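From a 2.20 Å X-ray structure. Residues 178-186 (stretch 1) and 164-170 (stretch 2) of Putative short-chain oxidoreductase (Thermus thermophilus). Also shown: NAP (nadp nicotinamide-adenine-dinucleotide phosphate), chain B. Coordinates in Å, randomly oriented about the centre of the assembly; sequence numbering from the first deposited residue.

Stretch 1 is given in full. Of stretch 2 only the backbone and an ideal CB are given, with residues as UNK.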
ATOM      1  N   PRO A 178      -4.807  18.160 -15.829  1.00 33.92           N
ATOM      2  CA  PRO A 178      -5.979  17.825 -15.014  1.00 34.74           C
ATOM      3  C   PRO A 178      -7.215  17.519 -15.852  1.00 35.56           C
ATOM      4  O   PRO A 178      -7.390  18.065 -16.938  1.00 31.70           O
ATOM      5  CB  PRO A 178      -6.181  19.079 -14.162  1.00 34.57           C
ATOM      6  CG  PRO A 178      -4.812  19.680 -14.090  1.00 39.10           C
ATOM      7  CD  PRO A 178      -4.318  19.510 -15.499  1.00 33.34           C
ATOM      8  N   PRO A 179      -8.091  16.638 -15.354  1.00 37.48           N
ATOM      9  CA  PRO A 179      -9.303  16.299 -16.099  1.00 37.24           C
ATOM     10  C   PRO A 179     -10.296  17.454 -16.049  1.00 43.64           C
ATOM     11  O   PRO A 179     -10.096  18.427 -15.320  1.00 41.17           O
ATOM     12  CB  PRO A 179      -9.817  15.062 -15.374  1.00 36.61           C
ATOM     13  CG  PRO A 179      -9.413  15.327 -13.963  1.00 32.70           C
ATOM     14  CD  PRO A 179      -7.995  15.837 -14.121  1.00 34.70           C
ATOM     15  N   LYS A 180     -11.363  17.336 -16.826  1.00 44.13           N
ATOM     16  CA  LYS A 180     -12.389  18.365 -16.883  1.00 45.99           C
ATOM     17  C   LYS A 180     -13.075  18.492 -15.524  1.00 38.28           C
ATOM     18  O   LYS A 180     -13.319  17.494 -14.848  1.00 37.23           O
ATOM     19  CB  LYS A 180     -13.415  18.004 -17.963  1.00 53.93           C
ATOM     20  CG  LYS A 180     -14.245  19.173 -18.458  1.00 68.76           C
ATOM     21  CD  LYS A 180     -15.082  18.778 -19.667  1.00 76.87           C
ATOM     22  CE  LYS A 180     -15.788  19.986 -20.266  1.00 82.24           C
ATOM     23  NZ  LYS A 180     -16.581  19.628 -21.474  1.00 82.43           N
ATOM     24  N   GLY A 181     -13.364  19.724 -15.119  1.00 38.52           N
ATOM     25  CA  GLY A 181     -14.029  19.945 -13.847  1.00 35.62           C
ATOM     26  C   GLY A 181     -13.162  19.839 -12.602  1.00 35.83           C
ATOM     27  O   GLY A 181     -13.684  19.846 -11.485  1.00 39.46           O
ATOM     28  N   ALA A 182     -11.847  19.739 -12.772  1.00 20.19           N
ATOM     29  CA  ALA A 182     -10.957  19.645 -11.614  1.00 26.50           C
ATOM     30  C   ALA A 182     -11.030  20.927 -10.781  1.00 23.48           C
ATOM     31  O   ALA A 182     -10.981  22.034 -11.324  1.00 27.74           O
ATOM     32  CB  ALA A 182      -9.525  19.400 -12.068  1.00 18.56           C
ATOM     33  N   LEU A 183     -11.147  20.775  -9.465  1.00 25.39           N
ATOM     34  CA  LEU A 183     -11.235  21.923  -8.564  1.00 24.56           C
ATOM     35  C   LEU A 183      -9.964  22.755  -8.568  1.00 25.74           C
ATOM     36  O   LEU A 183      -8.890  22.265  -8.915  1.00 24.10           O
ATOM     37  CB  LEU A 183     -11.475  21.466  -7.125  1.00 21.46           C
ATOM     38  CG  LEU A 183     -12.661  20.566  -6.792  1.00 34.53           C
ATOM     39  CD1 LEU A 183     -12.609  20.220  -5.307  1.00 19.21           C
ATOM     40  CD2 LEU A 183     -13.959  21.265  -7.139  1.00 30.00           C
ATOM     41  N   SER A 184     -10.091  24.019  -8.178  1.00 22.78           N
ATOM     42  CA  SER A 184      -8.933  24.886  -8.085  1.00 17.64           C
ATOM     43  C   SER A 184      -8.299  24.441  -6.773  1.00 16.64           C
ATOM     44  O   SER A 184      -9.006  24.063  -5.840  1.00 14.02           O
ATOM     45  CB  SER A 184      -9.354  26.361  -7.994  1.00 17.11           C
ATOM     46  OG  SER A 184     -10.138  26.599  -6.837  1.00 27.19           O
ATOM     47  N   PRO A 185      -6.962  24.453  -6.686  1.00 13.24           N
ATOM     48  CA  PRO A 185      -6.365  24.027  -5.419  1.00 13.58           C
ATOM     49  C   PRO A 185      -6.850  24.856  -4.226  1.00 20.29           C
ATOM     50  O   PRO A 185      -7.014  24.329  -3.127  1.00 14.66           O
ATOM     51  CB  PRO A 185      -4.857  24.146  -5.680  1.00 15.84           C
ATOM     52  CG  PRO A 185      -4.754  25.116  -6.825  1.00 15.00           C
ATOM     53  CD  PRO A 185      -5.931  24.760  -7.690  1.00 10.59           C
ATOM     54  N   GLU A 186      -7.105  26.143  -4.453  1.00 13.65           N
ATOM     55  CA  GLU A 186      -7.581  27.022  -3.386  1.00 18.79           C
ATOM     56  C   GLU A 186      -8.919  26.547  -2.834  1.00 12.61           C
ATOM     57  O   GLU A 186      -9.151  26.585  -1.629  1.00 18.96           O
ATOM     58  CB  GLU A 186      -7.729  28.463  -3.890  1.00 20.10           C
ATOM     59  CG  GLU A 186      -6.415  29.184  -4.174  1.00 17.59           C
ATOM     60  CD  GLU A 186      -5.790  28.791  -5.499  1.00 21.48           C
ATOM     61  OE1 GLU A 186      -6.441  28.069  -6.286  1.00 24.15           O
ATOM     62  OE2 GLU A 186      -4.645  29.216  -5.759  1.00 25.22           O
ATOM     63  N   UNK A 164     -10.025  13.716  -1.901  1.00 18.74           N
ATOM     64  CA  UNK A 164     -10.340  14.819  -2.790  1.00 22.73           C
ATOM     65  C   UNK A 164     -10.642  14.349  -4.196  1.00 27.83           C
ATOM     66  O   UNK A 164     -10.124  13.330  -4.645  1.00 20.84           O
ATOM     67  CB  UNK A 164      -9.185  15.822  -2.816  1.00 22.73           C
ATOM     68  N   UNK A 165     -11.512  15.081  -4.905  1.00 25.98           N
ATOM     69  CA  UNK A 165     -11.837  14.710  -6.283  1.00 23.77           C
ATOM     70  C   UNK A 165     -10.646  15.277  -7.064  1.00 23.65           C
ATOM     71  O   UNK A 165      -9.688  15.754  -6.453  1.00 23.99           O
ATOM     72  CB  UNK A 165     -13.186  15.255  -6.757  1.00 23.77           C
ATOM     73  N   UNK A 166     -10.677  15.242  -8.388  1.00 21.10           N
ATOM     74  CA  UNK A 166      -9.545  15.784  -9.137  1.00 21.85           C
ATOM     75  C   UNK A 166      -9.345  17.273  -8.809  1.00 29.19           C
ATOM     76  O   UNK A 166     -10.315  18.019  -8.644  1.00 18.62           O
ATOM     77  CB  UNK A 166      -9.761  15.593 -10.640  1.00 21.85           C
ATOM     78  N   UNK A 167      -8.084  17.683  -8.704  1.00 23.18           N
ATOM     79  CA  UNK A 167      -7.719  19.068  -8.402  1.00 18.22           C
ATOM     80  C   UNK A 167      -6.686  19.491  -9.447  1.00 23.98           C
ATOM     81  O   UNK A 167      -5.763  18.736  -9.754  1.00 20.61           O
ATOM     82  CB  UNK A 167      -7.175  19.216  -6.980  1.00 18.22           C
ATOM     83  N   UNK A 168      -6.850  20.690  -9.998  1.00 19.86           N
ATOM     84  CA  UNK A 168      -5.947  21.192 -11.033  1.00 18.80           C
ATOM     85  C   UNK A 168      -4.589  21.630 -10.497  1.00 19.06           C
ATOM     86  O   UNK A 168      -4.427  22.769 -10.069  1.00 20.35           O
ATOM     87  CB  UNK A 168      -6.604  22.367 -11.760  1.00 18.80           C
ATOM     88  N   UNK A 169      -3.619  20.718 -10.518  1.00 18.57           N
ATOM     89  CA  UNK A 169      -2.268  21.015 -10.048  1.00 14.69           C
ATOM     90  C   UNK A 169      -1.264  20.353 -10.982  1.00 18.42           C
ATOM     91  O   UNK A 169      -1.641  19.610 -11.891  1.00 20.62           O
ATOM     92  CB  UNK A 169      -2.067  20.540  -8.608  1.00 14.69           C
ATOM     93  N   UNK A 170       0.015  20.607 -10.732  1.00 23.59           N
ATOM     94  CA  UNK A 170       1.061  20.021 -11.544  1.00 19.05           C
ATOM     95  C   UNK A 170       1.149  18.510 -11.412  1.00 24.36           C
ATOM     96  O   UNK A 170       1.881  17.869 -12.161  1.00 23.46           O
ATOM     97  CB  UNK A 170       2.408  20.646 -11.175  1.00 19.05           C
TER
HETATM   98  PA  NAP B 500       1.720  18.370  -6.626  1.00 17.20           P
HETATM   99  O1A NAP B 500       2.572  17.544  -7.714  1.00 15.17           O
HETATM  100  O2A NAP B 500       1.280  19.693  -7.122  1.00 15.79           O
HETATM  101  O5B NAP B 500       2.667  18.493  -5.333  1.00 18.56           O
HETATM  102  C5B NAP B 500       3.320  17.336  -4.806  1.00 15.52           C
HETATM  103  C4B NAP B 500       4.176  17.719  -3.599  1.00 20.89           C
HETATM  104  O4B NAP B 500       4.796  16.524  -3.094  1.00 20.90           O
HETATM  105  C3B NAP B 500       5.304  18.662  -4.026  1.00 20.66           C
HETATM  106  O3B NAP B 500       5.489  19.678  -3.035  1.00 24.78           O
HETATM  107  C2B NAP B 500       6.517  17.733  -4.049  1.00 19.79           C
HETATM  108  O2B NAP B 500       7.694  18.480  -3.734  1.00 21.54           O
HETATM  109  C1B NAP B 500       6.162  16.876  -2.834  1.00 17.35           C
HETATM  110  N9A NAP B 500       7.019  15.671  -2.788  1.00 23.60           N
HETATM  111  C8A NAP B 500       7.026  14.687  -3.684  1.00 19.38           C
HETATM  112  N7A NAP B 500       7.943  13.784  -3.345  1.00 21.90           N
HETATM  113  C5A NAP B 500       8.524  14.196  -2.223  1.00 15.59           C
HETATM  114  C6A NAP B 500       9.543  13.696  -1.422  1.00 24.31           C
HETATM  115  N6A NAP B 500      10.144  12.550  -1.732  1.00 15.51           N
HETATM  116  N1A NAP B 500       9.913  14.390  -0.336  1.00 20.22           N
HETATM  117  C2A NAP B 500       9.324  15.531  -0.023  1.00 22.83           C
HETATM  118  N3A NAP B 500       8.353  16.037  -0.761  1.00 12.63           N
HETATM  119  C4A NAP B 500       7.934  15.398  -1.863  1.00 20.19           C
HETATM  120  O3  NAP B 500       0.507  17.392  -6.212  1.00 16.51           O
HETATM  121  PN  NAP B 500      -0.832  17.914  -5.484  1.00 19.25           P
HETATM  122  O1N NAP B 500      -1.934  17.962  -6.472  1.00 18.87           O
HETATM  123  O2N NAP B 500      -0.538  19.130  -4.693  1.00 19.76           O
HETATM  124  O5D NAP B 500      -1.177  16.712  -4.470  1.00 18.99           O
HETATM  125  C5D NAP B 500      -0.991  16.865  -3.060  1.00 18.84           C
HETATM  126  C4D NAP B 500      -1.525  15.650  -2.295  1.00 15.42           C
HETATM  127  O4D NAP B 500      -2.920  15.521  -2.635  1.00 17.45           O
HETATM  128  C3D NAP B 500      -0.849  14.364  -2.777  1.00 17.59           C
HETATM  129  O3D NAP B 500      -0.886  13.354  -1.765  1.00 19.98           O
HETATM  130  C2D NAP B 500      -1.753  13.971  -3.941  1.00 18.43           C
HETATM  131  O2D NAP B 500      -1.651  12.575  -4.234  1.00 18.66           O
HETATM  132  C1D NAP B 500      -3.101  14.246  -3.276  1.00 15.66           C
HETATM  133  N1N NAP B 500      -4.231  14.249  -4.232  1.00 18.11           N
HETATM  134  C2N NAP B 500      -4.190  15.069  -5.367  1.00 16.99           C
HETATM  135  C3N NAP B 500      -5.252  15.063  -6.263  1.00 20.84           C
HETATM  136  C7N NAP B 500      -5.213  15.964  -7.500  1.00 26.68           C
HETATM  137  O7N NAP B 500      -6.047  15.846  -8.396  1.00 22.87           O
HETATM  138  N7N NAP B 500      -4.218  16.847  -7.520  1.00 13.22           N
HETATM  139  C4N NAP B 500      -6.352  14.245  -6.034  1.00 25.48           C
HETATM  140  C5N NAP B 500      -6.399  13.430  -4.907  1.00 28.51           C
HETATM  141  C6N NAP B 500      -5.342  13.428  -4.005  1.00 23.26           C
HETATM  142  P2B NAP B 500       8.604  19.159  -4.877  1.00 34.07           P
HETATM  143  O1X NAP B 500       7.613  19.744  -6.003  1.00 30.57           O
HETATM  144  O2X NAP B 500       9.288  20.429  -4.161  1.00 29.87           O
HETATM  145  O3X NAP B 500       9.602  18.220  -5.437  1.00 35.27           O

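At position 164, CA-to-CB points toward stretch 1, but nothing of that stretch lies within 5.5 Å of the ideal CB, so the neighbour hardly restricts the choice. The residue is Leu-164, with chi1 m and chi2 t; its carbonyl O lies 3.7 Å from C5N of the NADP nicotinamide ring.

Position 165 also points toward stretch 1, where CD1 of Leu-183 is 5.2 Å from the ideal CB. A modest apolar side chain would reach that methyl, and phi of -80° is compatible with proline. Pro-165 places CG 3.5 Å from Leu-183 CD1.

At position 166 the space is much tighter. The ideal CB lies 3.4 Å from CG of Pro-179 and 4.1 Å from CB of Ala-182, an apolar setting that suits a very small residue, alanine or glycine. Ala-166 fills it, its CB against Pro-179 CG at 3.4 Å. Its carbonyl accepts a hydrogen bond from the backbone of Leu-183 (N to Ala-166 O, 3.0 Å), and a water links Ala-166 O (3.0 Å) with Gly-181 O (3.1 Å), donating to both.

Position 167 has extended backbone angles (-130/135) and forms a single beta bridge with Leu-183. CA-to-CB points away overall, yet the ideal CB is 4.0 Å from Leu-183 O and 5.1 Å from Pro-185 CA. A beta-branched apolar residue such as valine or isoleucine would suit this extended backbone and reach the proline. In Val-167 (chi1 t), CG1 packs 3.6 Å from Pro-185 CA. The backbone reads the carboxamide of NADP: Val-167 N donates to O7N at 2.8 Å, and N7N returns a weak bond to Val-167 O at 3.3 Å.

At position 168, CB again points toward stretch 1, 4.0 Å from Pro-178 CG, 4.2 Å from Ala-182 CB and 3.7 Å from Leu-183 O. Alanine suits the apolar contacts and serine the carbonyl; with space beyond, a larger one is not excluded. Ala-168 N donates to Leu-183 O at 2.8 Å and 172°, completing the bridge, while its methyl rests against Pro-178 and Ala-182.

Position 169 points sideways, with Pro-185 CB 5.4 Å from the ideal CB and the NADP phosphate oxygen O1N nearby. Serine or threonine could serve the phosphate, and a methyl could also approach the proline. Thr-169 does both: OG1 donates to O1N at a very short 2.5 Å, and CG2 lies 4.2 Å from Pro-185 CB.

Position 170 points away into free space, leaving the choice open; it is Gly-170.

Stretch 2 (164-170) LPAVATG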
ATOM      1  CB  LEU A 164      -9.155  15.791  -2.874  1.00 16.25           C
ATOM      2  CG  LEU A 164      -8.719  16.591  -1.643  1.00 23.63           C
ATOM      3  CD1 LEU A 164      -7.378  17.249  -1.917  1.00 25.70           C
ATOM      4  CD2 LEU A 164      -9.765  17.630  -1.307  1.00 18.85           C
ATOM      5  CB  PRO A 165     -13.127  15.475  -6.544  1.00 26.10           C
ATOM      6  CG  PRO A 165     -12.917  16.733  -5.743  1.00 25.98           C
ATOM      7  CD  PRO A 165     -12.349  16.204  -4.444  1.00 22.51           C
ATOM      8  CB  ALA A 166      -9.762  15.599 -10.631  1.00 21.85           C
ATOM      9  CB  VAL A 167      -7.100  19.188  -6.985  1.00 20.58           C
ATOM     10  CG1 VAL A 167      -6.800  20.644  -6.656  1.00 18.51           C
ATOM     11  CG2 VAL A 167      -8.051  18.604  -5.953  1.00 18.84           C
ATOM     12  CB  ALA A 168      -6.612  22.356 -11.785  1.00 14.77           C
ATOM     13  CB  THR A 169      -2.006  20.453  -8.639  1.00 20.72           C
ATOM     14  OG1 THR A 169      -1.941  19.021  -8.711  1.00 18.63           O
ATOM     15  CG2 THR A 169      -3.115  20.867  -7.671  1.00 17.26           C
TER
HETATM   16  O   HOH W   1     -13.155  17.649  -9.356  1.00 33.79           O
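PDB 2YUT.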